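Local coordinates for protein phosphoribosylglycinamide synthetase (Anaerococcus prevotii, PDB 4DIM) that probably acts as an ATP-dependent ligase of the ATP-grasp superfamily, binding ATP and a metal ion, at residues S53-S58 with E64-D69; N95-N100 with A302-S307; K112-F117 with N123-F128; Y297-A302 with L311-Q316. All blocks are in the same frame, centred on the assembly; numbering follows the deposited sequence.

Interaction 1 comes first along the chain. It closes the connection from strand 51-54, an outermost strand of the N-terminal parallel sheet, through helix 60-66. Interaction 2 opens next, in the loop after helix 84-94. It closes only about 200 residues later, on the end of helix 297-305. Interaction 3 is nested inside that long loop. It folds helix 110-120 against the chain leading into strand 127-128, and its centre lies about 28 Å from that of interaction 2. Interaction 4 crosses interaction 2: both use helix 297-305 and share Ala302. It brings helix 311-314 back along that helix, and the two contacts touch where Ser303 OG meets Phe313 CE2 at 3.6 Å.

Interaction 1: S53-S58 with E64-D69; sequences SYMDIS and EQKVKD
The carbonyl oxygen of Tyr54 is approached by the end of the Lys66 side chain. Lys66 NZ gives Tyr54 O a weak hydrogen bond of 3.4 Å. The methylenes before the amine lie close to the same oxygen, with Lys66 CD 3.5 Å from Tyr54 O. The lysine chain is extended as far as CE and bends only at its last torsion (chi4 -80°), which turns the amine back to the strand end.

Selenomethionine Met55 lies alongside this chain, running in the opposite direction. Its CB sits 3.6 Å from Lys66 CD. The far end then bends at chi3 (62°), and the methyl CE comes to 3.9 Å from Lys66 CB. The same methyl reaches Val67 CG1 at 4.5 Å, a looser apolar touch. Met55 and Val67 are buried. Beyond them, Leu70 meets Met55 and Ile90 of helix 84-94 meets Val67.

Further along, the turn is held from within. Ser58 OG bonds to Asp56 OD1 at 2.7 Å, on the syn side of the carboxylate and 26° out of its plane. Glu62 of helix 60-66 adds a bond from outside, its OE1 accepting a hydrogen bond from Asp56 N. This is a strand-turn-helix unit at the edge of the parallel sheet. The chemistry across it is mainly aliphatic: the lysine serves by its methylenes. Lys66 is an exposed residue, and the weak bond suggests that its amine is only lightly held.

Interaction 2: N95-N100 with A302-S307; sequences NLVGLN and ASMAIS
Val97 lays its two methyl groups over the C-terminal end of helix 297-305 and the residues just past it. CG1 stands anti to the backbone N (chi1 168°), and this directs the two branches to different partners. Val97 CG1 rests 3.4 Å from the carbonyl oxygen Met304 O. It also meets the side chain of selenomethionine Met304, whose CG is 4.1 Å from Val97 CG1. The two side chains cross at about a right angle. The other branch, Val97 CG2, lies 3.5 Å from Ser307 OG and 3.9 Å from Ser307 CA.

No hydrogen bond joins the two segments, so the fit is one of shape. Met304 O is not without a polar partner, for it accepts Ser307 N at 3.0 Å. Beyond the contact, Met304 packs on Phe201 and Tyr203 of strand 194-203. Ala305 and Ile306 turn to Leu10 of strand 9-13, and Val97 also touches Asn257. The loop 95-100, which links helix 84-94 to helix 101-108, thus meets a helix lying between two sheets. The surface it covers is a Schellman motif: Ser307, with positive phi, is the C-prime residue, and Glu308 N reaches back to Ser303 O to end the helix.

Interaction 3: K112-F117 with N123-F128; sequences KMKEAF and NTARHF
Lys114 and Thr124 form the close, buried part of this contact. Lys114 NZ donates a 2.9 Å hydrogen bond to Thr124 OG1. That hydroxyl stands anti to its own backbone N (chi1 -162°) and also bonds to the carbonyl oxygen of Ile273. It therefore ties helix 110-120 and strand 270-277 together. On the way the CD and CE of Lys114 lie against the carbonyl oxygen of Ala125. Nearer its base, the lysine meets the ring edge of His127: Lys114 CB is 3.4 Å from His127 NE2, and Lys114 CG lies in the ring plane. Phe117 closes the other flank. Its CD2 lies 3.6 Å from Thr124 CB, and Thr124 OG1 sits in the ring plane at the edge. Met113 O lies above one face, offset toward the rim.

Within the ATP-grasp domain, these residues join helix 110-120 to the chain entering strand 127-128, an outermost strand of a four-stranded antiparallel sheet. A leucine in place of Lys114 would probably leave Thr124 OG1 without its amine donor and the Ala125 carbonyl less covered.

The outer side is looser. Ala125 is met mainly at its carbonyl, its CB staying 4.4 Å from Lys114 NZ. The exposed Arg126 points away from the helix and makes a salt bridge to Glu189.

Interaction 4: Y297-A302 with L311-Q316; sequences YYKMIA and LVFWSQ
The ring of Phe313 is covered on both faces. Lys299 CB sits over the centre of one face, 3.9 Å from the ring centroid and 9° off the normal, a CH-pi contact. Val312 CG1, from the neighbouring residue, lies over the centre of the opposite face, 4.3 Å above the ring plane. Lys299 CD adds a touch at Phe313 CE1 (3.9 Å). From CB the extended lysine chain passes this CE1 rim and leads away from the ring; its amine forms a salt bridge with Glu296. Phe313 CE2 approaches the carbonyl oxygen Lys299 O at 3.9 Å.

Selenomethionine Met300 packs beside the base of the Phe313 side chain. Its CG is 3.6 Å from Phe313 CB, and the two side chains slide past each other in opposite directions. A bend at chi3 (64°) then brings Met300 CE to 4.0 Å from Trp314 CB. The indole itself is engaged by Tyr293, edge to face, and by Phe209. An alanine in place of Phe313 is likely to open a gap between the helices and leave the methylenes of Lys299 without their ring.

No hydrogen bond crosses the contact. Leu29 of helix 20-29 also touches Lys299 and Phe313, and Phe201 of strand 194-203 touches Met300. The two segments form a helical hairpin: after a short turn, helix 311-314 folds back roughly antiparallel to helix 297-305, joined to it through an apolar and aromatic interface.

Interaction 1: S53-S58 with E64-D69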
# COMPACT_ATOMS: atom_id res chain seq x y z
N SER A 53 -12.79 -1.20 20.39
CA SER A 53 -13.86 -0.22 20.16
C SER A 53 -14.51 -0.62 18.87
O SER A 53 -13.84 -0.68 17.84
CB SER A 53 -13.34 1.21 20.12
OG SER A 53 -14.40 2.14 20.20
N TYR A 54 -15.76 -1.05 18.94
CA TYR A 54 -16.44 -1.55 17.77
C TYR A 54 -16.90 -0.38 16.92
O TYR A 54 -17.59 0.51 17.41
CB TYR A 54 -17.57 -2.49 18.18
CG TYR A 54 -17.10 -3.82 18.73
CD1 TYR A 54 -17.58 -4.31 19.94
CD2 TYR A 54 -16.27 -4.65 17.99
CE1 TYR A 54 -17.21 -5.56 20.41
CE2 TYR A 54 -15.88 -5.90 18.46
CZ TYR A 54 -16.35 -6.36 19.68
OH TYR A 54 -15.99 -7.61 20.14
N MSE A 55 -16.44 -0.34 15.66
CA MSE A 55 -16.76 0.75 14.75
C MSE A 55 -16.48 0.35 13.33
O MSE A 55 -15.55 -0.41 13.10
CB MSE A 55 -15.90 2.01 15.09
CG MSE A 55 -14.36 1.75 15.10
SE MSE A 55 -13.29 3.31 15.43
CE MSE A 55 -13.86 3.78 17.14
N ASP A 56 -17.26 0.89 12.39
CA ASP A 56 -17.00 0.75 10.96
C ASP A 56 -16.06 1.93 10.61
O ASP A 56 -16.47 3.11 10.62
CB ASP A 56 -18.28 0.73 10.12
CG ASP A 56 -18.01 0.74 8.63
OD1 ASP A 56 -16.96 0.16 8.20
OD2 ASP A 56 -18.83 1.34 7.89
N ILE A 57 -14.79 1.58 10.38
CA ILE A 57 -13.71 2.52 10.14
C ILE A 57 -13.79 3.19 8.74
O ILE A 57 -13.15 4.22 8.50
CB ILE A 57 -12.33 1.85 10.36
CG1 ILE A 57 -11.96 0.82 9.23
CG2 ILE A 57 -12.25 1.25 11.79
CD1 ILE A 57 -10.52 0.27 9.34
N SER A 58 -14.58 2.63 7.84
CA SER A 58 -14.81 3.20 6.52
C SER A 58 -15.88 4.32 6.57
O SER A 58 -16.14 4.95 5.54
CB SER A 58 -15.26 2.10 5.57
OG SER A 58 -16.55 1.64 5.92
N GLU A 64 -15.93 9.64 13.83
CA GLU A 64 -15.78 10.95 14.47
C GLU A 64 -16.58 11.02 15.79
O GLU A 64 -16.11 11.56 16.78
CB GLU A 64 -16.26 12.04 13.48
CG GLU A 64 -16.10 13.48 13.93
CD GLU A 64 -17.12 14.44 13.33
OE1 GLU A 64 -17.48 14.28 12.14
OE2 GLU A 64 -17.51 15.39 14.05
N GLN A 65 -17.78 10.44 15.79
CA GLN A 65 -18.65 10.42 16.96
C GLN A 65 -18.07 9.50 18.03
O GLN A 65 -17.98 9.88 19.20
CB GLN A 65 -20.08 9.95 16.58
CG GLN A 65 -21.08 11.07 16.20
CD GLN A 65 -20.50 12.26 15.44
OE1 GLN A 65 -20.31 12.22 14.21
NE2 GLN A 65 -20.26 13.36 16.15
N LYS A 66 -17.69 8.30 17.64
CA LYS A 66 -17.20 7.28 18.57
C LYS A 66 -15.87 7.63 19.28
O LYS A 66 -15.66 7.07 20.36
CB LYS A 66 -17.07 5.92 17.84
CG LYS A 66 -18.44 5.28 17.55
CD LYS A 66 -18.33 3.91 16.88
CE LYS A 66 -19.68 3.26 16.59
NZ LYS A 66 -20.28 2.60 17.78
N VAL A 67 -15.03 8.56 18.75
CA VAL A 67 -13.70 8.88 19.32
C VAL A 67 -13.70 10.01 20.35
O VAL A 67 -12.68 10.25 21.01
CB VAL A 67 -12.68 9.21 18.21
CG1 VAL A 67 -12.52 8.04 17.26
CG2 VAL A 67 -13.02 10.50 17.45
N LYS A 68 -14.80 10.72 20.47
CA LYS A 68 -14.86 11.84 21.41
C LYS A 68 -14.70 11.36 22.87
O LYS A 68 -14.03 12.04 23.66
CB LYS A 68 -16.17 12.64 21.24
CG LYS A 68 -15.99 13.85 20.29
CD LYS A 68 -15.23 15.06 20.94
CE LYS A 68 -14.93 16.18 19.96
NZ LYS A 68 -13.84 17.08 20.42
N ASP A 69 -15.25 10.17 23.19
CA ASP A 69 -15.16 9.60 24.53
C ASP A 69 -14.06 8.51 24.64
O ASP A 69 -14.02 7.84 25.67
CB ASP A 69 -16.53 9.06 24.95
CG ASP A 69 -17.63 10.13 24.98
OD1 ASP A 69 -17.74 10.86 26.01
OD2 ASP A 69 -18.37 10.24 23.98

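Interaction 2: N95-N100 with A302-S307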
# COMPACT_ATOMS: atom_id res chain seq x y z
N ASN A 95 -7.55 17.06 16.83
CA ASN A 95 -6.28 17.80 16.75
C ASN A 95 -5.10 16.89 17.14
O ASN A 95 -4.21 17.23 17.92
CB ASN A 95 -6.33 19.09 17.60
CG ASN A 95 -5.24 20.09 17.25
OD1 ASN A 95 -4.84 20.26 16.08
ND2 ASN A 95 -4.72 20.78 18.25
N LEU A 96 -5.10 15.72 16.54
CA LEU A 96 -4.07 14.72 16.73
C LEU A 96 -3.13 14.79 15.54
O LEU A 96 -3.54 15.29 14.49
CB LEU A 96 -4.72 13.33 16.86
CG LEU A 96 -5.85 13.24 17.86
CD1 LEU A 96 -6.42 11.86 17.92
CD2 LEU A 96 -5.40 13.67 19.24
N VAL A 97 -1.88 14.34 15.70
CA VAL A 97 -0.93 14.35 14.58
C VAL A 97 -1.35 13.31 13.52
O VAL A 97 -1.83 12.22 13.87
CB VAL A 97 0.52 14.12 15.07
CG1 VAL A 97 1.47 13.85 13.92
CG2 VAL A 97 1.00 15.34 15.88
N GLY A 98 -1.23 13.71 12.24
CA GLY A 98 -1.58 12.90 11.10
C GLY A 98 -1.89 13.66 9.82
O GLY A 98 -1.76 14.88 9.77
N LEU A 99 -2.29 12.92 8.75
CA LEU A 99 -2.72 13.53 7.49
C LEU A 99 -4.05 14.28 7.69
O LEU A 99 -4.79 13.97 8.63
CB LEU A 99 -2.86 12.51 6.36
CG LEU A 99 -4.14 11.63 6.30
CD1 LEU A 99 -4.14 10.78 5.05
CD2 LEU A 99 -4.27 10.72 7.50
N ASN A 100 -4.36 15.27 6.83
CA ASN A 100 -5.59 16.06 6.93
C ASN A 100 -6.62 15.48 5.94
O ASN A 100 -6.24 14.77 5.03
CB ASN A 100 -5.33 17.60 6.76
CG ASN A 100 -4.82 18.06 5.41
OD1 ASN A 100 -5.40 17.75 4.38
ND2 ASN A 100 -3.80 18.89 5.38
N ALA A 302 3.92 4.74 14.95
CA ALA A 302 3.18 4.81 16.22
C ALA A 302 3.57 6.01 17.05
O ALA A 302 2.70 6.65 17.62
CB ALA A 302 3.44 3.54 17.05
N SER A 303 4.87 6.30 17.16
CA SER A 303 5.35 7.46 17.93
C SER A 303 4.88 8.77 17.29
O SER A 303 4.49 9.67 18.00
CB SER A 303 6.87 7.45 18.05
OG SER A 303 7.52 7.72 16.82
N MSE A 304 4.92 8.87 15.95
CA MSE A 304 4.46 10.07 15.27
C MSE A 304 3.02 10.33 15.59
O MSE A 304 2.66 11.46 15.98
CB MSE A 304 4.65 9.93 13.75
CG MSE A 304 4.44 11.26 12.97
SE MSE A 304 5.10 11.18 11.14
CE MSE A 304 4.20 9.59 10.55
N ALA A 305 2.18 9.27 15.45
CA ALA A 305 0.73 9.30 15.72
C ALA A 305 0.43 9.94 17.04
O ALA A 305 -0.44 10.81 17.07
CB ALA A 305 0.13 7.88 15.73
N ILE A 306 1.11 9.51 18.12
CA ILE A 306 0.82 10.00 19.50
C ILE A 306 1.50 11.37 19.83
O ILE A 306 1.62 11.70 21.02
CB ILE A 306 1.17 8.93 20.59
CG1 ILE A 306 2.69 8.59 20.65
CG2 ILE A 306 0.36 7.67 20.37
CD1 ILE A 306 3.15 7.91 21.92
N SER A 307 1.91 12.16 18.80
CA SER A 307 2.53 13.48 18.94
C SER A 307 3.94 13.37 19.58
O SER A 307 4.31 14.22 20.38
CB SER A 307 1.62 14.44 19.70
OG SER A 307 1.76 15.78 19.23

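Interaction 3: K112-F117 with N123-F128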
# COMPACT_ATOMS: atom_id res chain seq x y z
N LYS A 112 -9.40 14.63 -8.81
CA LYS A 112 -8.79 15.63 -7.93
C LYS A 112 -7.29 15.46 -7.82
O LYS A 112 -6.57 16.45 -7.69
CB LYS A 112 -9.37 15.55 -6.51
CG LYS A 112 -10.78 16.10 -6.31
CD LYS A 112 -11.20 16.00 -4.81
CE LYS A 112 -12.70 15.87 -4.57
NZ LYS A 112 -13.39 17.18 -4.55
N MSE A 113 -6.82 14.19 -7.82
CA MSE A 113 -5.39 13.87 -7.77
C MSE A 113 -4.71 14.30 -9.04
O MSE A 113 -3.67 14.94 -8.99
CB MSE A 113 -5.18 12.34 -7.57
CG MSE A 113 -3.79 11.98 -7.04
SE MSE A 113 -3.23 10.13 -7.28
CE MSE A 113 -3.34 9.99 -9.25
N LYS A 114 -5.30 13.98 -10.18
CA LYS A 114 -4.71 14.29 -11.48
C LYS A 114 -4.78 15.80 -11.79
O LYS A 114 -4.03 16.29 -12.63
CB LYS A 114 -5.41 13.47 -12.60
CG LYS A 114 -5.27 11.96 -12.42
CD LYS A 114 -4.16 11.33 -13.24
CE LYS A 114 -4.30 9.81 -13.29
NZ LYS A 114 -3.06 9.08 -12.88
N GLU A 115 -5.70 16.52 -11.12
CA GLU A 115 -5.87 17.96 -11.25
C GLU A 115 -4.70 18.67 -10.54
O GLU A 115 -4.16 19.66 -11.03
CB GLU A 115 -7.23 18.39 -10.66
CG GLU A 115 -7.65 19.81 -11.01
CD GLU A 115 -8.86 20.36 -10.27
OE1 GLU A 115 -8.99 20.10 -9.05
OE2 GLU A 115 -9.64 21.10 -10.91
N ALA A 116 -4.32 18.14 -9.38
CA ALA A 116 -3.19 18.64 -8.61
C ALA A 116 -1.89 18.35 -9.33
O ALA A 116 -1.02 19.20 -9.39
CB ALA A 116 -3.17 17.99 -7.23
N PHE A 117 -1.76 17.16 -9.88
CA PHE A 117 -0.58 16.79 -10.63
C PHE A 117 -0.41 17.64 -11.88
O PHE A 117 0.73 17.94 -12.19
CB PHE A 117 -0.63 15.30 -10.99
CG PHE A 117 -0.51 14.32 -9.83
CD1 PHE A 117 -0.21 14.76 -8.54
CD2 PHE A 117 -0.53 12.95 -10.05
CE1 PHE A 117 -0.02 13.84 -7.50
CE2 PHE A 117 -0.30 12.05 -9.02
CZ PHE A 117 -0.07 12.50 -7.75
N ASN A 123 4.52 14.01 -12.94
CA ASN A 123 4.40 13.00 -13.99
C ASN A 123 3.37 12.00 -13.61
O ASN A 123 3.47 11.36 -12.56
CB ASN A 123 5.70 12.25 -14.23
CG ASN A 123 6.81 13.04 -14.82
OD1 ASN A 123 6.64 14.18 -15.25
ND2 ASN A 123 7.99 12.45 -14.82
N THR A 124 2.37 11.91 -14.46
CA THR A 124 1.27 10.98 -14.29
C THR A 124 0.56 10.81 -15.65
O THR A 124 0.71 11.70 -16.51
CB THR A 124 0.32 11.56 -13.22
OG1 THR A 124 -0.53 10.52 -12.73
CG2 THR A 124 -0.51 12.78 -13.76
N ALA A 125 -0.23 9.73 -15.81
CA ALA A 125 -1.10 9.51 -16.99
C ALA A 125 -2.19 10.59 -16.99
O ALA A 125 -3.09 10.56 -16.16
CB ALA A 125 -1.75 8.12 -16.94
N ARG A 126 -2.07 11.57 -17.87
CA ARG A 126 -3.00 12.69 -17.90
C ARG A 126 -4.35 12.25 -18.45
O ARG A 126 -4.40 11.30 -19.24
CB ARG A 126 -2.41 13.82 -18.77
CG ARG A 126 -1.07 14.39 -18.22
CD ARG A 126 -0.40 15.38 -19.18
NE ARG A 126 -0.03 14.74 -20.44
CZ ARG A 126 0.44 15.37 -21.52
NH1 ARG A 126 0.62 16.69 -21.50
NH2 ARG A 126 0.72 14.69 -22.62
N HIS A 127 -5.43 12.93 -18.04
CA HIS A 127 -6.77 12.56 -18.51
C HIS A 127 -7.67 13.74 -18.75
O HIS A 127 -7.58 14.79 -18.11
CB HIS A 127 -7.48 11.60 -17.53
CG HIS A 127 -8.00 12.23 -16.27
ND1 HIS A 127 -9.26 12.78 -16.19
CD2 HIS A 127 -7.41 12.35 -15.07
CE1 HIS A 127 -9.40 13.20 -14.94
NE2 HIS A 127 -8.31 12.95 -14.22
N PHE A 128 -8.63 13.49 -19.63
CA PHE A 128 -9.64 14.47 -19.98
C PHE A 128 -11.04 13.87 -19.87
O PHE A 128 -11.29 12.75 -20.34
CB PHE A 128 -9.35 15.03 -21.38
CG PHE A 128 -8.26 16.06 -21.35
CD1 PHE A 128 -8.50 17.33 -20.84
CD2 PHE A 128 -6.96 15.74 -21.70
CE1 PHE A 128 -7.49 18.29 -20.76
CE2 PHE A 128 -5.94 16.69 -21.62
CZ PHE A 128 -6.21 17.97 -21.17

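Interaction 4: Y297-A302 with L311-Q316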
# COMPACT_ATOMS: atom_id res chain seq x y z
N TYR A 297 10.34 1.02 11.90
CA TYR A 297 9.42 1.84 11.13
C TYR A 297 8.01 1.82 11.69
O TYR A 297 7.39 2.87 11.72
CB TYR A 297 9.47 1.35 9.70
CG TYR A 297 8.79 2.24 8.70
CD1 TYR A 297 9.11 3.59 8.61
CD2 TYR A 297 7.93 1.71 7.75
CE1 TYR A 297 8.55 4.40 7.63
CE2 TYR A 297 7.32 2.52 6.80
CZ TYR A 297 7.66 3.86 6.72
OH TYR A 297 7.13 4.65 5.73
N TYR A 298 7.52 0.68 12.23
CA TYR A 298 6.24 0.72 12.95
C TYR A 298 6.32 1.60 14.15
O TYR A 298 5.29 2.11 14.56
CB TYR A 298 5.76 -0.65 13.40
CG TYR A 298 5.34 -1.59 12.28
CD1 TYR A 298 4.17 -1.36 11.55
CD2 TYR A 298 6.07 -2.74 11.99
CE1 TYR A 298 3.77 -2.23 10.54
CE2 TYR A 298 5.69 -3.60 10.97
CZ TYR A 298 4.50 -3.39 10.31
OH TYR A 298 4.09 -4.36 9.43
N LYS A 299 7.51 1.74 14.76
CA LYS A 299 7.71 2.59 15.93
C LYS A 299 7.71 4.03 15.53
O LYS A 299 7.22 4.84 16.29
CB LYS A 299 9.01 2.25 16.67
CG LYS A 299 8.86 0.98 17.49
CD LYS A 299 10.02 0.74 18.38
CE LYS A 299 9.80 -0.53 19.16
NZ LYS A 299 10.97 -0.89 19.99
N MSE A 300 8.21 4.34 14.33
CA MSE A 300 8.20 5.70 13.77
C MSE A 300 6.77 6.10 13.47
O MSE A 300 6.37 7.23 13.78
CB MSE A 300 9.05 5.79 12.47
CG MSE A 300 10.54 5.77 12.72
SE MSE A 300 11.60 5.48 11.17
CE MSE A 300 11.08 7.11 10.26
N ILE A 301 5.98 5.14 12.96
CA ILE A 301 4.56 5.38 12.67
C ILE A 301 3.77 5.63 13.98
O ILE A 301 3.04 6.61 14.06
CB ILE A 301 3.98 4.20 11.87
CG1 ILE A 301 4.59 4.18 10.46
CG2 ILE A 301 2.45 4.27 11.81
CD1 ILE A 301 4.32 2.92 9.70
N ALA A 302 3.92 4.74 14.95
CA ALA A 302 3.18 4.81 16.22
C ALA A 302 3.57 6.01 17.05
O ALA A 302 2.70 6.65 17.62
CB ALA A 302 3.44 3.54 17.05
N LEU A 311 12.03 10.80 14.59
CA LEU A 311 13.46 10.94 14.24
C LEU A 311 14.42 10.24 15.20
O LEU A 311 15.53 9.93 14.79
CB LEU A 311 13.83 12.40 14.12
CG LEU A 311 13.07 13.12 12.98
CD1 LEU A 311 13.31 14.61 13.02
CD2 LEU A 311 13.45 12.54 11.62
N VAL A 312 13.96 9.93 16.42
CA VAL A 312 14.65 9.15 17.45
C VAL A 312 15.00 7.75 16.92
O VAL A 312 16.05 7.20 17.29
CB VAL A 312 13.73 9.06 18.70
CG1 VAL A 312 14.08 7.90 19.63
CG2 VAL A 312 13.74 10.39 19.44
N PHE A 313 14.11 7.18 16.09
CA PHE A 313 14.29 5.86 15.47
C PHE A 313 15.01 5.98 14.13
O PHE A 313 15.81 5.10 13.83
CB PHE A 313 12.94 5.15 15.27
CG PHE A 313 12.10 5.08 16.52
CD1 PHE A 313 12.42 4.17 17.53
CD2 PHE A 313 11.12 6.02 16.77
CE1 PHE A 313 11.74 4.20 18.75
CE2 PHE A 313 10.46 6.05 17.99
CZ PHE A 313 10.75 5.12 18.96
N TRP A 314 14.75 7.05 13.34
CA TRP A 314 15.39 7.30 12.02
C TRP A 314 16.89 7.63 12.18
O TRP A 314 17.67 7.40 11.27
CB TRP A 314 14.66 8.47 11.28
CG TRP A 314 15.21 8.84 9.92
CD1 TRP A 314 15.73 10.05 9.56
CD2 TRP A 314 15.30 8.00 8.76
NE1 TRP A 314 16.10 10.03 8.23
CE2 TRP A 314 15.86 8.77 7.72
CE3 TRP A 314 14.91 6.68 8.48
CZ2 TRP A 314 16.11 8.25 6.45
CZ3 TRP A 314 15.12 6.18 7.20
CH2 TRP A 314 15.76 6.94 6.22
N SER A 315 17.28 8.18 13.32
CA SER A 315 18.68 8.52 13.58
C SER A 315 19.52 7.28 13.95
O SER A 315 20.75 7.39 14.01
CB SER A 315 18.77 9.56 14.70
OG SER A 315 18.28 9.04 15.92
N GLN A 316 18.89 6.10 14.18
CA GLN A 316 19.61 4.85 14.46
C GLN A 316 19.69 4.00 13.20
O GLN A 316 19.94 2.80 13.27
CB GLN A 316 18.90 4.07 15.59
CG GLN A 316 18.79 4.82 16.92
CD GLN A 316 20.14 5.33 17.39
OE1 GLN A 316 21.13 4.59 17.38
NE2 GLN A 316 20.24 6.61 17.75